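Local coordinates for protein valine-pyruvate aminotransferase (Salmonella typhimurium, PDB 3G7Q) that probably transfers the amino group of L-valine to pyruvate, giving 3-methyl-2-oxobutanoate and L-alanine, with pyridoxal 5'-phosphate as cofactor, at residues A[78-81]-A[82-86]; A[404-407]-A[408-412]; A[300-303]-A[304-308]. One frame throughout, in Å; residues are numbered along the deposited sequence. Where two conformers were deposited one is given.

Contact 1. Residues A[78-81]-A[82-86]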
loop_
_atom_site.group_PDB
_atom_site.type_symbol
_atom_site.label_atom_id
_atom_site.label_comp_id
_atom_site.label_asym_id
_atom_site.label_seq_id
_atom_site.Cartn_x
_atom_site.Cartn_y
_atom_site.Cartn_z
ATOM N N THR A 78 -4.358 12.168 9.967
ATOM C CA THR A 78 -4.310 13.575 10.398
ATOM C C THR A 78 -3.803 13.807 11.827
ATOM O O THR A 78 -2.945 14.679 12.054
ATOM C CB THR A 78 -5.682 14.244 10.226
ATOM O OG1 THR A 78 -6.112 14.072 8.864
ATOM C CG2 THR A 78 -5.624 15.738 10.575
ATOM N N ALA A 79 -4.309 13.048 12.792
ATOM C CA ALA A 79 -3.850 13.195 14.170
ATOM C C ALA A 79 -2.357 12.846 14.255
ATOM O O ALA A 79 -1.599 13.478 15.007
ATOM C CB ALA A 79 -4.661 12.312 15.106
ATOM N N LEU A 80 -1.940 11.846 13.481
ATOM C CA LEU A 80 -0.535 11.416 13.480
ATOM C C LEU A 80 0.387 12.455 12.842
ATOM O O LEU A 80 1.494 12.673 13.334
ATOM C CB LEU A 80 -0.372 10.073 12.774
ATOM C CG LEU A 80 1.059 9.531 12.710
ATOM C CD1 LEU A 80 1.639 9.368 14.112
ATOM C CD2 LEU A 80 1.119 8.226 11.945
ATOM N N LEU A 81 -0.035 13.078 11.743
ATOM C CA LEU A 81 0.785 14.133 11.139
ATOM C C LEU A 81 1.074 15.220 12.175
ATOM O O LEU A 81 2.213 15.699 12.264
ATOM C CB LEU A 81 0.136 14.741 9.897
ATOM C CG LEU A 81 -0.099 13.834 8.678
ATOM C CD1 LEU A 81 -0.602 14.686 7.517
ATOM C CD2 LEU A 81 1.129 13.040 8.258
ATOM N N ASN A 82 0.057 15.600 12.952
ATOM C CA ASN A 82 0.208 16.592 14.015
ATOM C C ASN A 82 1.125 16.107 15.133
ATOM O O ASN A 82 1.966 16.860 15.622
ATOM C CB ASN A 82 -1.146 16.968 14.645
ATOM C CG ASN A 82 -2.060 17.730 13.700
ATOM O OD1 ASN A 82 -1.670 18.119 12.602
ATOM N ND2 ASN A 82 -3.298 17.951 14.137
ATOM N N ALA A 83 0.948 14.852 15.540
ATOM C CA ALA A 83 1.739 14.252 16.618
ATOM C C ALA A 83 3.213 14.119 16.250
ATOM O O ALA A 83 4.100 14.444 17.058
ATOM C CB ALA A 83 1.166 12.878 16.998
ATOM N N LEU A 84 3.474 13.643 15.044
ATOM C CA LEU A 84 4.848 13.522 14.553
ATOM C C LEU A 84 5.516 14.895 14.411
ATOM O O LEU A 84 6.704 15.042 14.709
ATOM C CB LEU A 84 4.873 12.817 13.208
ATOM C CG LEU A 84 4.696 11.308 13.165
ATOM C CD1 LEU A 84 4.451 10.814 11.717
ATOM C CD2 LEU A 84 5.900 10.618 13.771
ATOM N N ALA A 85 4.769 15.877 13.919
ATOM C CA ALA A 85 5.290 17.234 13.797
ATOM C C ALA A 85 5.716 17.754 15.175
ATOM O O ALA A 85 6.852 18.220 15.339
ATOM C CB ALA A 85 4.268 18.181 13.132
ATOM N N VAL A 86 4.814 17.663 16.157
ATOM C CA VAL A 86 5.126 18.118 17.518
ATOM C C VAL A 86 6.320 17.355 18.089
ATOM O O VAL A 86 7.221 17.966 18.669
ATOM C CB VAL A 86 3.890 18.019 18.455
ATOM C CG1 VAL A 86 4.264 18.331 19.879
ATOM C CG2 VAL A 86 2.795 18.982 17.989
#

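Contact 2. Residues A[404-407]-A[408-412]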
loop_
_atom_site.group_PDB
_atom_site.type_symbol
_atom_site.label_atom_id
_atom_site.label_comp_id
_atom_site.label_asym_id
_atom_site.label_seq_id
_atom_site.Cartn_x
_atom_site.Cartn_y
_atom_site.Cartn_z
ATOM N N LYS A 404 28.601 -22.426 11.589
ATOM C CA LYS A 404 29.414 -23.626 11.507
ATOM C C LYS A 404 29.431 -24.161 10.068
ATOM O O LYS A 404 30.499 -24.516 9.532
ATOM C CB LYS A 404 28.885 -24.686 12.471
ATOM C CG LYS A 404 29.665 -26.012 12.443
ATOM C CD LYS A 404 29.142 -26.975 13.488
ATOM C CE LYS A 404 29.902 -28.293 13.450
ATOM N NZ LYS A 404 29.422 -29.174 14.542
ATOM N N ILE A 405 28.253 -24.215 9.448
ATOM C CA ILE A 405 28.123 -24.697 8.063
ATOM C C ILE A 405 28.842 -23.715 7.121
ATOM O O ILE A 405 29.603 -24.132 6.234
ATOM C CB ILE A 405 26.643 -24.888 7.690
ATOM C CG1 ILE A 405 26.086 -26.136 8.420
ATOM C CG2 ILE A 405 26.444 -25.008 6.175
ATOM C CD1 ILE A 405 24.579 -26.283 8.316
ATOM N N LEU A 406 28.615 -22.429 7.329
ATOM C CA LEU A 406 29.312 -21.404 6.545
ATOM C C LEU A 406 30.823 -21.606 6.588
ATOM O O LEU A 406 31.482 -21.622 5.554
ATOM C CB LEU A 406 28.959 -19.989 7.037
ATOM C CG LEU A 406 29.717 -18.798 6.401
ATOM C CD1 LEU A 406 29.464 -18.671 4.903
ATOM C CD2 LEU A 406 29.402 -17.446 7.127
ATOM N N ALA A 407 31.388 -21.738 7.784
ATOM C CA ALA A 407 32.824 -21.928 7.922
ATOM C C ALA A 407 33.284 -23.188 7.217
ATOM O O ALA A 407 34.366 -23.215 6.630
ATOM C CB ALA A 407 33.228 -21.926 9.413
ATOM N N GLU A 408 32.499 -24.259 7.289
ATOM C CA GLU A 408 32.866 -25.481 6.567
ATOM C C GLU A 408 32.921 -25.271 5.049
ATOM O O GLU A 408 33.814 -25.778 4.392
ATOM C CB GLU A 408 31.896 -26.614 6.891
ATOM C CG GLU A 408 32.061 -27.168 8.301
ATOM C CD GLU A 408 30.970 -28.140 8.691
ATOM O OE1 GLU A 408 30.133 -28.461 7.849
ATOM O OE2 GLU A 408 30.957 -28.593 9.845
ATOM N N GLU A 409 31.974 -24.503 4.519
ATOM C CA GLU A 409 31.901 -24.227 3.073
ATOM C C GLU A 409 32.992 -23.257 2.621
ATOM O O GLU A 409 33.515 -23.407 1.525
ATOM C CB GLU A 409 30.494 -23.754 2.690
ATOM C CG GLU A 409 29.448 -24.854 2.867
ATOM C CD GLU A 409 29.807 -26.141 2.164
ATOM O OE1 GLU A 409 30.246 -26.110 0.978
ATOM O OE2 GLU A 409 29.671 -27.210 2.801
ATOM N N ILE A 410 33.314 -22.267 3.449
ATOM C CA ILE A 410 34.424 -21.366 3.167
ATOM C C ILE A 410 35.725 -22.189 3.138
ATOM O O ILE A 410 36.515 -22.070 2.208
ATOM C CB ILE A 410 34.523 -20.215 4.183
ATOM C CG1 ILE A 410 33.329 -19.242 4.085
ATOM C CG2 ILE A 410 35.838 -19.434 4.029
ATOM C CD1 ILE A 410 33.165 -18.538 2.766
ATOM N N GLU A 411 35.921 -23.068 4.124
ATOM C CA GLU A 411 37.115 -23.920 4.160
ATOM C C GLU A 411 37.166 -24.795 2.929
ATOM O O GLU A 411 38.236 -24.965 2.352
ATOM C CB GLU A 411 37.124 -24.796 5.424
ATOM C CG GLU A 411 38.081 -25.978 5.453
ATOM C CD GLU A 411 39.565 -25.642 5.398
ATOM O OE1 GLU A 411 39.919 -24.491 5.722
ATOM O OE2 GLU A 411 40.381 -26.556 5.066
ATOM N N ARG A 412 36.042 -25.396 2.565
ATOM C CA ARG A 412 36.002 -26.232 1.373
ATOM C C ARG A 412 36.429 -25.451 0.119
ATOM O O ARG A 412 37.205 -25.964 -0.681
ATOM C CB ARG A 412 34.609 -26.818 1.147
ATOM C CG ARG A 412 34.516 -27.735 -0.052
ATOM C CD ARG A 412 33.095 -28.216 -0.287
ATOM N NE ARG A 412 32.584 -28.979 0.841
#

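Contact 3. Residues A[300-303]-A[304-308]. With EDO (1,2-ethanediol), chain E.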
loop_
_atom_site.group_PDB
_atom_site.type_symbol
_atom_site.label_atom_id
_atom_site.label_comp_id
_atom_site.label_asym_id
_atom_site.label_seq_id
_atom_site.Cartn_x
_atom_site.Cartn_y
_atom_site.Cartn_z
ATOM N N LEU A 300 10.293 7.335 22.006
ATOM C CA LEU A 300 11.726 7.533 22.134
ATOM C C LEU A 300 12.326 6.689 23.261
ATOM O O LEU A 300 13.407 6.109 23.107
ATOM C CB LEU A 300 12.045 9.040 22.337
ATOM C CG LEU A 300 12.101 9.899 21.054
ATOM C CD1 LEU A 300 10.928 9.656 20.139
ATOM C CD2 LEU A 300 12.237 11.406 21.361
ATOM N N ARG A 301 11.631 6.604 24.405
ATOM C CA ARG A 301 12.128 5.834 25.546
ATOM C C ARG A 301 12.386 4.365 25.192
ATOM O O ARG A 301 13.416 3.762 25.565
ATOM C CB ARG A 301 11.096 5.887 26.691
ATOM C CG ARG A 301 11.466 5.068 27.932
ATOM C CD ARG A 301 10.425 5.199 29.059
ATOM N NE ARG A 301 9.138 4.593 28.726
ATOM C CZ ARG A 301 8.874 3.288 28.828
ATOM N NH1 ARG A 301 9.798 2.431 29.237
ATOM N NH2 ARG A 301 7.676 2.824 28.517
ATOM N N LEU A 302 11.430 3.778 24.502
ATOM C CA LEU A 302 11.529 2.360 24.157
ATOM C C LEU A 302 12.645 2.154 23.146
ATOM O O LEU A 302 13.415 1.196 23.260
ATOM C CB LEU A 302 10.203 1.843 23.633
ATOM C CG LEU A 302 9.093 1.698 24.679
ATOM C CD1 LEU A 302 7.793 1.303 23.947
ATOM C CD2 LEU A 302 9.473 0.709 25.806
ATOM N N SER A 303 12.754 3.068 22.183
ATOM C CA SER A 303 13.844 2.981 21.211
ATOM C C SER A 303 15.198 3.020 21.897
ATOM O O SER A 303 16.092 2.201 21.630
ATOM C CB SER A 303 13.727 4.133 20.201
ATOM O OG SER A 303 12.517 4.031 19.427
ATOM N N GLU A 304 15.392 3.976 22.805
ATOM C CA GLU A 304 16.711 4.128 23.427
ATOM C C GLU A 304 17.018 3.134 24.540
ATOM O O GLU A 304 18.173 2.701 24.666
ATOM C CB GLU A 304 16.910 5.576 23.957
ATOM C CG GLU A 304 18.304 5.901 24.600
ATOM C CD GLU A 304 19.532 5.968 23.623
ATOM O OE1 GLU A 304 19.383 6.321 22.441
ATOM O OE2 GLU A 304 20.674 5.686 24.055
ATOM N N THR A 305 16.014 2.745 25.328
ATOM C CA THR A 305 16.280 1.910 26.511
ATOM C C THR A 305 15.939 0.436 26.413
ATOM O O THR A 305 16.367 -0.348 27.253
ATOM C CB THR A 305 15.536 2.504 27.722
ATOM O OG1 THR A 305 14.138 2.305 27.579
ATOM C CG2 THR A 305 15.829 4.009 27.843
ATOM N N VAL A 306 15.202 0.048 25.391
ATOM C CA VAL A 306 14.815 -1.358 25.243
ATOM C C VAL A 306 15.317 -1.929 23.916
ATOM O O VAL A 306 16.037 -2.933 23.880
ATOM C CB VAL A 306 13.287 -1.523 25.342
ATOM C CG1 VAL A 306 12.869 -2.981 25.044
ATOM C CG2 VAL A 306 12.783 -1.080 26.723
ATOM N N ILE A 307 14.961 -1.257 22.830
ATOM C CA ILE A 307 15.335 -1.716 21.501
ATOM C C ILE A 307 16.843 -1.641 21.236
ATOM O O ILE A 307 17.465 -2.667 20.951
ATOM C CB ILE A 307 14.558 -0.937 20.422
ATOM C CG1 ILE A 307 13.048 -1.232 20.536
ATOM C CG2 ILE A 307 15.066 -1.294 19.022
ATOM C CD1 ILE A 307 12.167 -0.394 19.623
ATOM N N LYS A 308 17.432 -0.456 21.321
ATOM C CA LYS A 308 18.851 -0.341 21.014
ATOM C C LYS A 308 19.730 -1.323 21.827
ATOM O O LYS A 308 20.557 -2.022 21.257
ATOM C CB LYS A 308 19.329 1.102 21.225
ATOM C CG LYS A 308 20.817 1.285 20.984
ATOM C CD LYS A 308 21.214 2.740 21.124
ATOM C CE LYS A 308 22.710 2.886 21.314
ATOM N NZ LYS A 308 23.139 4.325 21.393
HETATM C C1 EDO E . 26.571 2.734 21.515
HETATM O O1 EDO E . 25.716 3.735 20.875
HETATM C C2 EDO E . 25.877 1.371 21.704
HETATM O O2 EDO E . 25.461 1.237 23.095
HETATM O O HOH W 1 12.675 2.370 29.881
#

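Contact 1. Residues A[78-81]-A[82-86]
CG of Leu-80 stands opposite its own backbone N (chi1 180°), CG of Leu-84 stands opposite the carbonyl carbon (chi1 -77°), and the two side chains meet one turn apart. This is an i to i+4 leucine pair on the buried face of helix 77-92, in a class I/II aminotransferase of PLP fold type I. The two side chains cross at a slant, with Leu-80 CD1 3.7 Å from Leu-84 CG and Leu-80 CG 3.8 Å from Leu-84 CD1. Together they form an apolar ridge that packs on Met-290 of helix 285-295; strand 101-104 also receives both, Leu-80 touching Leu-103 and Leu-84 touching Ile-101. Leu-81 reaches the same strand, while Ala-85 rests on the loop residue Pro-98.

Four successive backbone bonds hold the turn. That from Leu-84 N to Leu-80 O is short, 2.8 Å, and almost straight, 172° at the hydrogen, whereas Asn-82 N to Thr-78 O stretches to 3.3 Å. Thr-78 OG1 is hydrogen-bonded to Asp-72. Beside the short bond, Leu-84 CB lies 3.4 Å from Leu-80 O, the same oxygen that accepts from Leu-84 N.

Contact 2. Residues A[404-407]-A[408-412]
Leu-406 and Ile-410 lie side by side on the inner face of helix 396-416, their side chains pointing the same way. The pair belongs to the i to i+4 packing of an amphipathic C-terminal helix, apolar on this face and charged on another. Leu-406 has CG opposite the backbone N (chi1 174°), and its CD1 comes forward to within 4.0 Å of Ile-410 CG1. The isoleucine is modelled in two conformers; in the one described here CG1 turns back over the preceding turn and sits 3.4 Å from Leu-406 O, the carbonyl that accepts the bond from Ile-410 N.

The outer side carries a different pair. Lys-404 is fully extended, and Glu-408, with CG beside its backbone N (chi1 -72°), reaches back toward it. Lys-404 offers its CE methylene to Glu-408 OE2, at 3.8 Å, but NZ is still 5.0 Å from that oxygen, so opposite charges are near each other without forming a salt bridge. The other carboxylate oxygen of Glu-408, OE1, forms a salt bridge with Arg-363 NH1.

Glu-409 has the same first torsion as Glu-408 but bends at the next one (chi2 -53°). Its CG tucks in 3.4 Å from Ile-405 O, and OE2 makes a second salt bridge to Arg-363 NH1. One arginine thus joins two consecutive glutamates, and its positive charge would be expected to stabilise both carboxylates in their ionised form.

Regular i to i+4 backbone bonds run beneath these side chains. Ile-405, Glu-409 and Ile-410 face helix 353-362 through Leu-360 and Leu-356, Leu-406 and Ile-410 cover Phe-346 just beyond strand 341-345, and Lys-404 and Ala-407 touch Tyr-325 at the end of helix 299-325.

Contact 3. Residues A[300-303]-A[304-308]
A pi-type turn widens helix 299-325 near its start, and the residues of 300-303 and 304-308 make the change of register. Glu-304 N still bonds Leu-300 O and Thr-305 N still bonds Arg-301 O, in the alpha-helical pattern. Leu-302 O then accepts twice, from Val-306 N at 3.0 Å with a bent 145° and from Ile-307 N at 2.9 Å with a nearly straight 176°. The second of these is i to i+5, and so is the next bond, from Lys-308 N to Ser-303 O at 3.0 Å.

Thr-305 grips the turn a second time. Its OG1 lies between the backbone N and the carbonyl carbon (chi1 71°), from where it donates to Arg-301 O at 2.6 Å. This hydroxyl comes in above the carbonyl plane, on the face opposite that from which Thr-305 N arrives, and one oxygen is held from both faces. A water extends the link, donating to Thr-305 OG1 and accepting from Arg-301 NH1 at 2.9 Å in the plane of the guanidinium. The same guanidinium is bound to Asp-298 by a salt bridge and has Leu-302 CG above one face, offset toward the rim.

On the apolar side Leu-302 CD2 rests 3.9 Å from Val-306 CG2; the two side chains point the same way, and both touch Met-47 of helix 45-61. In one of its two conformers Lys-308 runs out extended, and its NZ donates to O1 of a 1,2-ethanediol, probably from the crystallisation liquor, at 2.7 Å. A doubly accepting carbonyl followed by i to i+5 bonds is the signature of a pi-bulge in an otherwise alpha-helical rod.

Overall arrangement
Each of the three contacts lies within a single helix, with no residues between its segments, so none closes a loop and they follow in series without nesting or crossing. From the N terminus, contact 1 comes first, joining helix 77-92 to strand 101-104 at the edge of the seven-stranded sheet and to helix 285-295. Contact 3 follows near the start of helix 299-325, about 21 Å from contact 1 between centres; the two do not touch, but Leu-300 packs on Leu-87 and Thr-91, further along helix 77-92. The far end of helix 299-325 offers Tyr-325 to contact 2 in the C-terminal helix 396-416. Contacts 1 and 2, about 50 Å apart between centres, lie on opposite sides of the chain's centre.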